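UDP-4-amino-4,6-dideoxy-N-acetyl-beta-L-altrosamine transaminase (Helicobacter pylori, PDB 2FNU) transfers an amino group from glutamate to a UDP-linked 4-keto sugar, using pyridoxal phosphate, in the second step of pseudaminic acid biosynthesis. Local coordinates at residues F264-H274 with Y286-F294. Numbering follows the deposited sequence.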
loop_
_atom_site.group_PDB
_atom_site.type_symbol
_atom_site.label_atom_id
_atom_site.label_comp_id
_atom_site.label_asym_id
_atom_site.label_seq_id
_atom_site.Cartn_x
_atom_site.Cartn_y
_atom_site.Cartn_z
ATOM N N PHE B 264 25.454 1.406 -31.625
ATOM C CA PHE B 264 26.254 2.359 -30.871
ATOM C C PHE B 264 27.741 2.018 -30.773
ATOM O O PHE B 264 28.510 2.811 -30.225
ATOM C CB PHE B 264 25.704 2.475 -29.432
ATOM C CG PHE B 264 24.330 3.080 -29.348
ATOM C CD1 PHE B 264 23.860 3.947 -30.329
ATOM C CD2 PHE B 264 23.511 2.805 -28.253
ATOM C CE1 PHE B 264 22.586 4.526 -30.239
ATOM C CE2 PHE B 264 22.235 3.381 -28.143
ATOM C CZ PHE B 264 21.778 4.243 -29.130
ATOM N N LYS B 265 28.150 0.842 -31.259
ATOM C CA LYS B 265 29.555 0.422 -31.141
ATOM C C LYS B 265 30.476 1.496 -31.733
ATOM O O LYS B 265 30.249 1.959 -32.852
ATOM C CB LYS B 265 29.769 -0.929 -31.831
ATOM C CG LYS B 265 31.219 -1.388 -31.902
ATOM C CD LYS B 265 31.600 -2.252 -30.730
ATOM C CE LYS B 265 32.942 -2.923 -30.980
ATOM N NZ LYS B 265 33.213 -3.978 -29.970
ATOM N N ASP B 266 31.476 1.902 -30.941
ATOM C CA ASP B 266 32.492 2.911 -31.327
ATOM C C ASP B 266 31.940 4.295 -31.652
ATOM O O ASP B 266 32.616 5.109 -32.302
ATOM C CB ASP B 266 33.384 2.422 -32.482
ATOM C CG ASP B 266 34.145 1.164 -32.143
ATOM O OD1 ASP B 266 34.335 0.341 -33.057
ATOM O OD2 ASP B 266 34.539 0.988 -30.970
ATOM N N ASN B 267 30.721 4.591 -31.207
ATOM C CA ASN B 267 30.192 5.933 -31.423
ATOM C C ASN B 267 31.029 6.947 -30.616
ATOM O O ASN B 267 31.574 6.615 -29.555
ATOM C CB ASN B 267 28.701 6.005 -31.069
ATOM C CG ASN B 267 28.471 6.279 -29.608
ATOM O OD1 ASN B 267 28.490 7.430 -29.181
ATOM N ND2 ASN B 267 28.280 5.231 -28.824
ATOM N N PRO B 268 31.162 8.175 -31.137
ATOM C CA PRO B 268 31.980 9.215 -30.512
ATOM C C PRO B 268 31.336 10.008 -29.350
ATOM O O PRO B 268 32.012 10.846 -28.737
ATOM C CB PRO B 268 32.262 10.159 -31.686
ATOM C CG PRO B 268 31.055 10.056 -32.531
ATOM C CD PRO B 268 30.571 8.624 -32.412
ATOM N N TYR B 269 30.074 9.723 -29.019
ATOM C CA TYR B 269 29.293 10.617 -28.142
ATOM C C TYR B 269 29.065 10.109 -26.720
ATOM O O TYR B 269 28.991 10.911 -25.781
ATOM C CB TYR B 269 27.922 10.884 -28.743
ATOM C CG TYR B 269 27.942 11.273 -30.206
ATOM C CD1 TYR B 269 28.509 12.479 -30.627
ATOM C CD2 TYR B 269 27.394 10.431 -31.159
ATOM C CE1 TYR B 269 28.517 12.835 -31.981
ATOM C CE2 TYR B 269 27.393 10.772 -32.503
ATOM C CZ TYR B 269 27.951 11.975 -32.904
ATOM O OH TYR B 269 27.942 12.310 -34.242
ATOM N N PHE B 270 28.919 8.795 -26.563
ATOM C CA PHE B 270 28.559 8.237 -25.255
ATOM C C PHE B 270 28.975 6.787 -25.161
ATOM O O PHE B 270 29.246 6.153 -26.188
ATOM C CB PHE B 270 27.044 8.355 -24.995
ATOM C CG PHE B 270 26.190 7.795 -26.103
ATOM C CD1 PHE B 270 25.998 6.415 -26.236
ATOM C CD2 PHE B 270 25.593 8.650 -27.023
ATOM C CE1 PHE B 270 25.225 5.904 -27.276
ATOM C CE2 PHE B 270 24.824 8.150 -28.084
ATOM C CZ PHE B 270 24.632 6.774 -28.201
ATOM N N THR B 271 28.994 6.269 -23.934
ATOM C CA THR B 271 29.371 4.880 -23.662
ATOM C C THR B 271 28.157 4.117 -23.110
ATOM O O THR B 271 27.715 4.410 -22.011
ATOM C CB THR B 271 30.518 4.832 -22.620
ATOM O OG1 THR B 271 31.635 5.606 -23.103
ATOM C CG2 THR B 271 30.972 3.396 -22.335
ATOM N N PRO B 272 27.653 3.108 -23.856
ATOM C CA PRO B 272 26.609 2.274 -23.274
ATOM C C PRO B 272 27.209 1.385 -22.184
ATOM O O PRO B 272 28.357 0.912 -22.299
ATOM C CB PRO B 272 26.142 1.402 -24.445
ATOM C CG PRO B 272 26.769 1.999 -25.667
ATOM C CD PRO B 272 27.999 2.681 -25.224
ATOM N N LEU B 273 26.429 1.118 -21.143
ATOM C CA LEU B 273 26.903 0.238 -20.076
ATOM C C LEU B 273 26.697 -1.236 -20.414
ATOM O O LEU B 273 27.405 -2.097 -19.887
ATOM C CB LEU B 273 26.187 0.558 -18.761
ATOM C CG LEU B 273 26.528 1.902 -18.103
ATOM C CD1 LEU B 273 25.788 2.022 -16.762
ATOM C CD2 LEU B 273 28.036 2.041 -17.888
ATOM N N HIS B 274 25.739 -1.540 -21.291
ATOM C CA HIS B 274 25.362 -2.947 -21.521
ATOM C C HIS B 274 26.499 -3.885 -21.977
ATOM O O HIS B 274 26.564 -5.027 -21.517
ATOM C CB HIS B 274 24.102 -3.046 -22.404
ATOM C CG HIS B 274 23.688 -4.448 -22.720
ATOM N ND1 HIS B 274 22.875 -5.206 -21.904
ATOM C CD2 HIS B 274 24.005 -5.237 -23.772
ATOM C CE1 HIS B 274 22.700 -6.401 -22.449
ATOM N NE2 HIS B 274 23.372 -6.439 -23.586
ATOM N N TYR B 286 18.375 0.676 -20.017
ATOM C CA TYR B 286 19.515 0.674 -20.940
ATOM C C TYR B 286 20.191 2.041 -20.791
ATOM O O TYR B 286 19.785 3.006 -21.450
ATOM C CB TYR B 286 19.063 0.473 -22.399
ATOM C CG TYR B 286 20.236 0.357 -23.335
ATOM C CD1 TYR B 286 20.810 -0.889 -23.604
ATOM C CD2 TYR B 286 20.810 1.499 -23.904
ATOM C CE1 TYR B 286 21.919 -1.008 -24.467
ATOM C CE2 TYR B 286 21.915 1.387 -24.739
ATOM C CZ TYR B 286 22.454 0.139 -25.015
ATOM O OH TYR B 286 23.548 0.019 -25.850
ATOM N N PRO B 287 21.157 2.158 -19.862
ATOM C CA PRO B 287 21.847 3.435 -19.637
ATOM C C PRO B 287 22.958 3.705 -20.634
ATOM O O PRO B 287 23.724 2.797 -20.991
ATOM C CB PRO B 287 22.481 3.269 -18.236
ATOM C CG PRO B 287 21.876 1.998 -17.668
ATOM C CD PRO B 287 21.560 1.140 -18.875
ATOM N N ILE B 288 23.044 4.965 -21.056
ATOM C CA ILE B 288 24.235 5.425 -21.764
ATOM C C ILE B 288 24.848 6.572 -20.962
ATOM O O ILE B 288 24.114 7.318 -20.284
ATOM C CB ILE B 288 23.925 5.889 -23.220
ATOM C CG1 ILE B 288 22.984 7.109 -23.214
ATOM C CG2 ILE B 288 23.377 4.728 -24.055
ATOM C CD1 ILE B 288 22.733 7.715 -24.622
ATOM N N LEU B 289 26.172 6.712 -21.034
ATOM C CA LEU B 289 26.877 7.791 -20.329
ATOM C C LEU B 289 27.520 8.749 -21.330
ATOM O O LEU B 289 28.442 8.363 -22.057
ATOM C CB LEU B 289 27.961 7.236 -19.384
ATOM C CG LEU B 289 27.495 6.282 -18.288
ATOM C CD1 LEU B 289 28.712 5.736 -17.555
ATOM C CD2 LEU B 289 26.560 7.017 -17.351
ATOM N N MET B 290 27.030 9.991 -21.374
ATOM C CA MET B 290 27.539 10.998 -22.320
ATOM C C MET B 290 28.965 11.395 -22.033
ATOM O O MET B 290 29.381 11.444 -20.879
ATOM C CB MET B 290 26.735 12.301 -22.206
ATOM C CG MET B 290 25.254 12.192 -22.388
ATOM S SD MET B 290 24.515 13.842 -22.537
ATOM C CE MET B 290 25.101 14.762 -21.121
ATOM N N HIS B 291 29.697 11.750 -23.088
ATOM C CA HIS B 291 30.987 12.418 -22.917
ATOM C C HIS B 291 30.780 13.709 -22.129
ATOM O O HIS B 291 29.753 14.382 -22.272
ATOM C CB HIS B 291 31.572 12.725 -24.296
ATOM C CG HIS B 291 32.962 13.290 -24.263
ATOM N ND1 HIS B 291 34.062 12.590 -24.713
ATOM C CD2 HIS B 291 33.429 14.491 -23.843
ATOM C CE1 HIS B 291 35.145 13.334 -24.569
ATOM N NE2 HIS B 291 34.788 14.491 -24.040
ATOM N N GLN B 292 31.754 14.050 -21.290
ATOM C CA GLN B 292 31.699 15.257 -20.461
ATOM C C GLN B 292 31.435 16.550 -21.239
ATOM O O GLN B 292 30.902 17.508 -20.674
ATOM C CB GLN B 292 32.984 15.391 -19.642
ATOM N N LYS B 293 31.798 16.578 -22.523
ATOM C CA LYS B 293 31.588 17.783 -23.341
ATOM C C LYS B 293 30.101 18.156 -23.469
ATOM O O LYS B 293 29.778 19.308 -23.734
ATOM C CB LYS B 293 32.268 17.665 -24.723
ATOM C CG LYS B 293 31.530 16.796 -25.751
ATOM C CD LYS B 293 32.264 16.715 -27.104
ATOM C CE LYS B 293 33.427 15.722 -27.058
ATOM N NZ LYS B 293 34.113 15.528 -28.370
ATOM N N PHE B 294 29.209 17.179 -23.267
ATOM C CA PHE B 294 27.762 17.396 -23.389
ATOM C C PHE B 294 27.047 17.725 -22.067
ATOM O O PHE B 294 25.842 18.012 -22.064
ATOM C CB PHE B 294 27.102 16.165 -24.031
ATOM C CG PHE B 294 27.628 15.836 -25.398
ATOM C CD1 PHE B 294 27.347 16.663 -26.488
ATOM C CD2 PHE B 294 28.403 14.697 -25.603
ATOM C CE1 PHE B 294 27.825 16.350 -27.768
ATOM C CE2 PHE B 294 28.893 14.384 -26.884
ATOM C CZ PHE B 294 28.605 15.218 -27.963
HETATM O O HOH W 1 31.936 13.545 -29.382
HETATM O O HOH W 2 31.245 8.295 -22.188
HETATM O O HOH W 3 23.377 0.137 -21.665
#
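I288 reaches across to F270 and sets its CD1 methyl over the ring centre, a CH-pi contact 3.7 Å from the centroid and only 9° off the normal. Its chi1 of 63° brings CG1 between backbone N and carbonyl carbon, and the extended chain carries CD1 over the ring. N267 OD1 lies over the opposite face and accepts from Y269 N, an Asx turn that a short amide side chain can make, and from F270 N, which extends it to an Asx motif. Y286 OH lies at the edge of the F264 ring, 3.7 Å from F264 CD2, and touches P272 CB at 3.3 Å; D261 takes this buried OH in a hydrogen bond. The backbones form an antiparallel ladder, with 270-272 the edge strand and 286-290 the middle one of a three-stranded sheet completed by 344-347. T271 and L289 are the hydrogen-bonded pair, whereas P272, lacking an N-H, fits a non-hydrogen-bonded site opposite I288. Helix 355-370 packs on F270 and M290. On the face bearing T271 and L289, branched L273 offers CD2 to L289 CD1 from just beyond its strand, methyl to methyl at 3.8 Å. Past the strands, Y269 CD1 and F294 CZ make an apolar ring contact beside the H291 N to Y269 O bond.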